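Long-range contacts in fiber protein (Snake adenovirus 1, PDB 4D0U), which probably forms the trimeric spikes at the capsid vertices and attaches the virion to a host receptor, the present chain being the fibre head domain: residues L42-E47 with S90-S95; T82-A87 with T124-R129. The protein carries 2 engineered substitutions. All coordinates share one frame; numbering follows the deposited sequence.

Contact 1: residues L42-E47 with S90-S95; sequences LDIAEE and SAELSS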
ATOM      1  N   LEU A  42     -10.283   9.430  12.064  1.00 22.47           N
ATOM      2  CA  LEU A  42     -10.759  10.228  10.935  1.00 22.61           C
ATOM      3  C   LEU A  42     -10.777   9.354   9.696  1.00 21.41           C
ATOM      4  O   LEU A  42      -9.813   8.633   9.423  1.00 21.19           O
ATOM      5  CB  LEU A  42      -9.864  11.452  10.698  1.00 24.74           C
ATOM      6  CG  LEU A  42     -10.237  12.209   9.410  1.00 26.40           C
ATOM      7  CD1 LEU A  42     -11.290  13.254   9.718  1.00 28.13           C
ATOM      8  CD2 LEU A  42      -9.035  12.842   8.737  1.00 28.94           C
ATOM      9  N   ASP A  43     -11.872   9.389   8.946  1.00 21.85           N
ATOM     10  CA  ASP A  43     -11.907   8.641   7.706  1.00 23.59           C
ATOM     11  C   ASP A  43     -12.814   9.312   6.720  1.00 24.01           C
ATOM     12  O   ASP A  43     -14.021   9.044   6.747  1.00 26.02           O
ATOM     13  CB  ASP A  43     -12.394   7.204   7.965  1.00 25.50           C
ATOM     14  CG  ASP A  43     -11.709   6.195   7.091  1.00 28.74           C
ATOM     15  OD1 ASP A  43     -10.850   6.616   6.290  1.00 27.45           O
ATOM     16  OD2 ASP A  43     -12.004   4.974   7.205  1.00 31.44           O
ATOM     17  N   ILE A  44     -12.263  10.166   5.853  1.00 21.78           N
ATOM     18  CA  ILE A  44     -13.081  10.930   4.922  1.00 21.96           C
ATOM     19  C   ILE A  44     -12.692  10.688   3.470  1.00 20.62           C
ATOM     20  O   ILE A  44     -11.574  10.288   3.173  1.00 19.31           O
ATOM     21  CB  ILE A  44     -13.006  12.436   5.200  1.00 22.74           C
ATOM     22  CG1 ILE A  44     -11.588  12.969   4.957  1.00 22.61           C
ATOM     23  CG2 ILE A  44     -13.559  12.748   6.603  1.00 25.30           C
ATOM     24  CD1 ILE A  44     -11.373  14.422   5.275  1.00 23.74           C
ATOM     25  N   ALA A  45     -13.621  10.971   2.577  1.00 18.44           N
ATOM     26  CA  ALA A  45     -13.449  10.604   1.196  1.00 17.42           C
ATOM     27  C   ALA A  45     -14.150  11.640   0.348  1.00 17.29           C
ATOM     28  O   ALA A  45     -15.216  12.163   0.728  1.00 16.85           O
ATOM     29  CB  ALA A  45     -13.995   9.197   0.946  1.00 18.02           C
ATOM     30  N   GLU A  46     -13.538  11.972  -0.778  1.00 15.98           N
ATOM     31  CA  GLU A  46     -14.118  12.919  -1.704  1.00 17.26           C
ATOM     32  C   GLU A  46     -13.586  12.732  -3.108  1.00 17.95           C
ATOM     33  O   GLU A  46     -12.479  12.237  -3.298  1.00 16.33           O
ATOM     34  CB  GLU A  46     -13.943  14.358  -1.227  1.00 20.12           C
ATOM     35  CG  GLU A  46     -12.566  14.953  -1.240  1.00 20.71           C
ATOM     36  CD  GLU A  46     -12.573  16.346  -0.590  1.00 21.75           C
ATOM     37  OE1 GLU A  46     -12.768  16.371   0.648  1.00 21.76           O
ATOM     38  OE2 GLU A  46     -12.402  17.385  -1.275  1.00 20.71           O
ATOM     39  N   GLU A  47     -14.370  13.166  -4.084  1.00 17.44           N
ATOM     40  CA  GLU A  47     -13.969  13.108  -5.479  1.00 19.27           C
ATOM     41  C   GLU A  47     -13.521  14.500  -5.894  1.00 18.99           C
ATOM     42  O   GLU A  47     -14.189  15.494  -5.572  1.00 18.87           O
ATOM     43  CB  GLU A  47     -15.166  12.667  -6.321  0.50 21.17           C
ATOM     44  CG  GLU A  47     -14.819  12.264  -7.741  0.50 24.04           C
ATOM     45  CD  GLU A  47     -14.272  10.854  -7.818  0.50 25.91           C
ATOM     46  OE1 GLU A  47     -14.455  10.083  -6.849  0.50 27.47           O
ATOM     47  OE2 GLU A  47     -13.654  10.515  -8.845  0.50 27.40           O
ATOM     48  N   SER A  90     -11.939  20.161  -0.515  1.00 17.14           N
ATOM     49  CA  SER A  90     -12.661  20.628   0.673  1.00 18.49           C
ATOM     50  C   SER A  90     -11.743  21.238   1.726  1.00 18.51           C
ATOM     51  O   SER A  90     -10.541  20.971   1.759  1.00 17.53           O
ATOM     52  CB  SER A  90     -13.454  19.494   1.283  1.00 18.03           C
ATOM     53  OG  SER A  90     -12.579  18.589   1.924  1.00 18.34           O
ATOM     54  N   ALA A  91     -12.316  22.059   2.618  1.00 18.72           N
ATOM     55  CA  ALA A  91     -11.544  22.597   3.727  1.00 18.76           C
ATOM     56  C   ALA A  91     -10.931  21.484   4.593  1.00 17.79           C
ATOM     57  O   ALA A  91      -9.779  21.598   5.011  1.00 17.80           O
ATOM     58  CB  ALA A  91     -12.410  23.521   4.585  1.00 19.77           C
ATOM     59  N   GLU A  92     -11.702  20.425   4.816  1.00 18.68           N
ATOM     60  CA  GLU A  92     -11.273  19.332   5.670  1.00 19.08           C
ATOM     61  C   GLU A  92     -10.116  18.573   5.003  1.00 17.54           C
ATOM     62  O   GLU A  92      -9.119  18.267   5.673  1.00 17.09           O
ATOM     63  CB  GLU A  92     -12.417  18.371   6.004  1.00 22.78           C
ATOM     64  CG  GLU A  92     -12.028  17.393   7.102  1.00 29.61           C
ATOM     65  CD  GLU A  92     -13.200  16.624   7.740  1.00 35.95           C
ATOM     66  OE1 GLU A  92     -14.285  16.484   7.113  1.00 41.05           O
ATOM     67  OE2 GLU A  92     -13.017  16.135   8.886  1.00 39.15           O
ATOM     68  N   LEU A  93     -10.246  18.288   3.710  1.00 16.50           N
ATOM     69  CA  LEU A  93      -9.163  17.573   3.034  1.00 15.39           C
ATOM     70  C   LEU A  93      -7.938  18.458   2.982  1.00 14.79           C
ATOM     71  O   LEU A  93      -6.821  17.993   3.174  1.00 15.08           O
ATOM     72  CB  LEU A  93      -9.562  17.120   1.635  1.00 15.00           C
ATOM     73  CG  LEU A  93      -8.474  16.323   0.860  1.00 14.72           C
ATOM     74  CD1 LEU A  93      -8.015  15.059   1.598  1.00 14.01           C
ATOM     75  CD2 LEU A  93      -9.023  15.962  -0.515  1.00 14.88           C
ATOM     76  N   SER A  94      -8.135  19.746   2.711  1.00 15.30           N
ATOM     77  CA  SER A  94      -7.008  20.660   2.613  1.00 15.47           C
ATOM     78  C   SER A  94      -6.239  20.732   3.921  1.00 15.33           C
ATOM     79  O   SER A  94      -5.024  20.703   3.913  1.00 15.30           O
ATOM     80  CB  SER A  94      -7.457  22.067   2.200  1.00 15.23           C
ATOM     81  OG  SER A  94      -8.090  22.059   0.938  1.00 17.17           O
ATOM     82  N   SER A  95      -6.952  20.792   5.049  1.00 15.55           N
ATOM     83  CA  SER A  95      -6.299  20.781   6.353  1.00 15.92           C
ATOM     84  C   SER A  95      -5.479  19.506   6.560  1.00 15.33           C
ATOM     85  O   SER A  95      -4.346  19.564   7.020  1.00 16.99           O
ATOM     86  CB  SER A  95      -7.329  20.989   7.462  0.50 16.19           C
ATOM     87  OG  SER A  95      -7.899  22.285   7.319  0.50 17.25           O
TER

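Contact 2: residues T82-A87 with T124-R129; sequences TGPFKA and TMEISR. Engineered in segment 124-129: Met125 (natural residue Leu).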
ATOM      1  N   THR A  82      -1.622  13.548 -18.060  1.00 17.84           N
ATOM      2  CA  THR A  82      -0.550  13.959 -18.916  1.00 19.37           C
ATOM      3  C   THR A  82       0.399  14.862 -18.186  1.00 20.62           C
ATOM      4  O   THR A  82       1.585  14.873 -18.513  1.00 23.82           O
ATOM      5  CB  THR A  82      -1.075  14.642 -20.199  1.00 20.79           C
ATOM      6  OG1 THR A  82      -1.840  15.802 -19.855  1.00 23.28           O
ATOM      7  CG2 THR A  82      -1.970  13.683 -20.962  1.00 23.20           C
ATOM      8  N   GLY A  83      -0.111  15.583 -17.177  1.00 17.25           N
ATOM      9  CA  GLY A  83       0.663  16.560 -16.427  1.00 17.38           C
ATOM     10  C   GLY A  83       0.022  16.702 -15.063  1.00 14.59           C
ATOM     11  O   GLY A  83      -0.822  15.889 -14.697  1.00 16.29           O
ATOM     12  N   PRO A  84       0.432  17.716 -14.292  1.00 14.20           N
ATOM     13  CA  PRO A  84      -0.090  17.877 -12.942  1.00 12.99           C
ATOM     14  C   PRO A  84      -1.606  17.956 -12.911  1.00 13.35           C
ATOM     15  O   PRO A  84      -2.241  18.533 -13.820  1.00 14.24           O
ATOM     16  CB  PRO A  84       0.521  19.216 -12.484  1.00 14.21           C
ATOM     17  CG  PRO A  84       1.809  19.263 -13.237  1.00 15.26           C
ATOM     18  CD  PRO A  84       1.485  18.714 -14.596  1.00 14.75           C
ATOM     19  N   PHE A  85      -2.176  17.334 -11.884  1.00 12.44           N
ATOM     20  CA  PHE A  85      -3.598  17.356 -11.643  1.00 12.26           C
ATOM     21  C   PHE A  85      -3.861  18.485 -10.662  1.00 12.66           C
ATOM     22  O   PHE A  85      -3.306  18.503  -9.560  1.00 12.43           O
ATOM     23  CB  PHE A  85      -4.001  16.032 -10.980  1.00 11.90           C
ATOM     24  CG  PHE A  85      -5.451  15.955 -10.585  1.00 11.84           C
ATOM     25  CD1 PHE A  85      -6.434  15.755 -11.559  1.00 11.94           C
ATOM     26  CD2 PHE A  85      -5.834  16.096  -9.235  1.00 12.49           C
ATOM     27  CE1 PHE A  85      -7.775  15.670 -11.212  1.00 12.03           C
ATOM     28  CE2 PHE A  85      -7.182  16.020  -8.890  1.00 12.13           C
ATOM     29  CZ  PHE A  85      -8.146  15.803  -9.886  1.00 12.08           C
ATOM     30  N   LYS A  86      -4.740  19.408 -11.055  1.00 13.91           N
ATOM     31  CA  LYS A  86      -5.112  20.539 -10.181  1.00 15.12           C
ATOM     32  C   LYS A  86      -6.622  20.582 -10.020  1.00 14.72           C
ATOM     33  O   LYS A  86      -7.355  20.494 -11.007  1.00 14.87           O
ATOM     34  CB  LYS A  86      -4.597  21.870 -10.742  1.00 17.19           C
ATOM     35  CG  LYS A  86      -3.071  21.959 -10.783  1.00 20.94           C
ATOM     36  CD  LYS A  86      -2.588  23.278 -11.365  1.00 26.32           C
ATOM     37  CE  LYS A  86      -1.502  23.026 -12.415  1.00 32.38           C
ATOM     38  NZ  LYS A  86      -0.109  23.144 -11.871  1.00 37.54           N
ATOM     39  N   ALA A  87      -7.084  20.646  -8.773  1.00 14.68           N
ATOM     40  CA  ALA A  87      -8.522  20.605  -8.497  1.00 15.17           C
ATOM     41  C   ALA A  87      -8.799  21.172  -7.126  1.00 15.81           C
ATOM     42  O   ALA A  87      -7.974  21.036  -6.208  1.00 15.35           O
ATOM     43  CB  ALA A  87      -9.054  19.178  -8.580  1.00 15.32           C
ATOM     44  N   THR A 124      -2.620  20.367  -5.908  1.00 12.18           N
ATOM     45  CA  THR A 124      -1.823  20.021  -7.093  1.00 12.73           C
ATOM     46  C   THR A 124      -1.180  18.686  -6.859  1.00 12.30           C
ATOM     47  O   THR A 124      -0.575  18.485  -5.811  1.00 13.25           O
ATOM     48  CB  THR A 124      -0.719  21.072  -7.342  1.00 13.63           C
ATOM     49  OG1 THR A 124      -1.341  22.346  -7.628  1.00 15.21           O
ATOM     50  CG2 THR A 124       0.179  20.715  -8.565  1.00 13.71           C
HETATM   51  N   MSE A 125      -1.283  17.780  -7.834  1.00 11.25           N
HETATM   52  CA  MSE A 125      -0.486  16.537  -7.785  1.00 11.51           C
HETATM   53  C   MSE A 125       0.444  16.567  -8.986  1.00 10.99           C
HETATM   54  O   MSE A 125      -0.021  16.449 -10.127  1.00 10.86           O
HETATM   55  CB  MSE A 125      -1.358  15.271  -7.790  1.00 11.68           C
HETATM   56  CG  MSE A 125      -0.360  14.101  -7.581  1.00 12.29           C
HETATM   57 SE   MSE A 125      -1.278  12.375  -7.411  1.00 14.41          SE
HETATM   58  CE  MSE A 125      -1.556  12.195  -9.302  1.00 13.93           C
ATOM     59  N   GLU A 126       1.745  16.742  -8.743  1.00 10.78           N
ATOM     60  CA  GLU A 126       2.741  16.671  -9.820  1.00 11.27           C
ATOM     61  C   GLU A 126       3.128  15.228 -10.031  1.00 10.74           C
ATOM     62  O   GLU A 126       3.017  14.435  -9.110  1.00 11.06           O
ATOM     63  CB  GLU A 126       3.968  17.536  -9.492  1.00 13.56           C
ATOM     64  CG  GLU A 126       3.563  19.007  -9.394  1.00 17.43           C
ATOM     65  CD  GLU A 126       4.719  19.954  -9.188  1.00 22.93           C
ATOM     66  OE1 GLU A 126       5.165  20.114  -8.046  1.00 25.95           O
ATOM     67  OE2 GLU A 126       5.128  20.606 -10.157  1.00 27.84           O
ATOM     68  N   ILE A 127       3.524  14.890 -11.255  1.00 10.03           N
ATOM     69  CA  ILE A 127       3.807  13.483 -11.607  1.00 10.40           C
ATOM     70  C   ILE A 127       5.166  13.309 -12.274  1.00 10.52           C
ATOM     71  O   ILE A 127       5.685  14.211 -12.941  1.00 10.69           O
ATOM     72  CB  ILE A 127       2.708  12.888 -12.514  1.00 10.17           C
ATOM     73  CG1 ILE A 127       2.647  13.620 -13.879  1.00 10.87           C
ATOM     74  CG2 ILE A 127       1.366  12.871 -11.756  1.00 11.50           C
ATOM     75  CD1 ILE A 127       1.559  13.096 -14.809  1.00 10.86           C
ATOM     76  N   SER A 128       5.742  12.129 -12.100  1.00  9.95           N
ATOM     77  CA  SER A 128       7.121  11.909 -12.521  1.00 10.39           C
ATOM     78  C   SER A 128       7.239  11.684 -14.028  1.00 10.74           C
ATOM     79  O   SER A 128       8.320  11.894 -14.619  1.00 12.34           O
ATOM     80  CB  SER A 128       7.662  10.696 -11.751  1.00 10.73           C
ATOM     81  OG  SER A 128       6.924   9.526 -12.105  1.00 11.11           O
ATOM     82  N   ARG A 129       6.147  11.248 -14.637  1.00 10.95           N
ATOM     83  CA  ARG A 129       6.083  10.896 -16.056  1.00 11.18           C
ATOM     84  C   ARG A 129       4.605  10.946 -16.410  1.00 11.07           C
ATOM     85  O   ARG A 129       3.753  10.812 -15.532  1.00 10.64           O
ATOM     86  CB  ARG A 129       6.690   9.489 -16.328  1.00 12.23           C
ATOM     87  CG  ARG A 129       5.940   8.338 -15.690  1.00 13.64           C
ATOM     88  CD  ARG A 129       6.740   7.049 -15.809  1.00 17.35           C
ATOM     89  NE  ARG A 129       6.714   6.494 -17.156  1.00 20.49           N
ATOM     90  CZ  ARG A 129       5.833   5.590 -17.611  1.00 21.51           C
ATOM     91  NH1 ARG A 129       4.855   5.087 -16.841  1.00 23.27           N
ATOM     92  NH2 ARG A 129       5.934   5.141 -18.855  1.00 23.28           N
TER
HETATM   93  O   HOH W   1       0.111  24.196  -9.150  1.00 32.98           O

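Contact 1: residues L42-E47 with S90-S95
Glu46 reaches from the strand to the start of the helix and grips Ser90 with both carboxylate oxygens. Its CB points toward the helix, and CG, held between the backbone N and the carbonyl carbon (chi1 70°), carries the chain onward, the Glu46 CG methylene making an apolar contact with Leu93 CD2 at 3.8 Å. The carboxyl carbon CD also comes near that methyl. At the tip Glu46 OE1 accepts from Ser90 OG at 2.6 Å, while Glu46 OE2 takes Ser90 N at 2.9 Å in a nearly straight bond (172°); both oxygens use their syn lone pairs. Ser90 is the N-cap of helix 91-98: Ser90 OG, while donating to Glu46, accepts from Leu93 N at 3.0 Å. A serine suits this place because one hydroxyl serves both bonds, and the carboxylate beside a helix N-terminus is probably favoured by the helix dipole. Farther back along the strand, Ile44 sends CD1 against CG of Glu92 at 3.5 Å, an aliphatic contact that the long glutamate stem allows. Leu42 and Glu92 slide past each other in opposite directions, bringing a leucine methyl beside a carboxylate oxygen. Where the helix faces the sheet, Leu93 also touches Ala60 of strand 55-65.

Contact 2: residues T82-A87 with T124-R129
Phe85 and Met125 form an antiparallel hydrogen-bonded pair, joined by two backbone bonds. Phe85 N donates a hydrogen bond to Met125 O at 2.9 Å, and Met125 N donates one to Phe85 O at 2.8 Å. Two CA-H...O contacts reinforce the pair: Pro84 CA approaches Met125 O at 3.2 Å, and Thr124 CA lies near Phe85 O. Proline, with no N-H to give, suits a place just before the paired strand, where its CA-H still meets a carbonyl.

The apolar contact is that of Phe85 with Met125, an engineered residue present as selenomethionine; their CB atoms lie 4.2 Å apart on the buried face of the sheet. The phenylalanine ring then leads away from its partner, CG standing opposite the backbone N (chi1 176°), which lets a large flat group fill the interior. Beyond the pair, a methyl is set against peptide backbone: Ile127 CD1 comes within 3.7 Å of Gly83 O and also lies near Gly83 N.

On the other face Lys86 and Thr124, a non-hydrogen-bonded pair, lie side by side and point the same way. Their direct touch is van der Waals, with Lys86 CG 3.6 Å from Thr124 OG1. The polar link is a water bridge: the lysine bends in its outer half, and one water joins Lys86 NZ, at 2.9 Å, to Thr124 OG1, at 2.8 Å. A long charged chain and a small hydroxyl suit this outer face.

Within this chain strand 85-88 is an outermost strand of its four-stranded antiparallel sheet, and 122-127 separates it from 112-119, to which Thr124 and Glu126 bond through their backbones. On the inner side Phe85 meets the ring of Phe56 and touches Leu48 of strand 40-49, while Met125 packs on Val116 of strand 112-119; helix 91-98 follows strand 85-88 in the chain.

Overall arrangement
The centres of contacts 1 and 2 lie about 19 Å apart, on opposite sides of the chain's centre. Their segments alternate along the sequence in the order 42-47, 82-87, 90-95, 124-129, and strand 85-88 runs almost directly into helix 91-98. Contact 1 sets that helix against strand 40-49, outermost within this chain in the sheet 40-49, 55-65, 68-77 and 135-143; contact 2 joins two strands of the second sheet. From 85-88 the chain thus passes from one sheet of the fibre head to a helix packed on the other. In the trimer, strand 40-49 also meets a second subunit, where Asp43 pairs with its Lys39, whereas no other chain of the assembly touches contact 2.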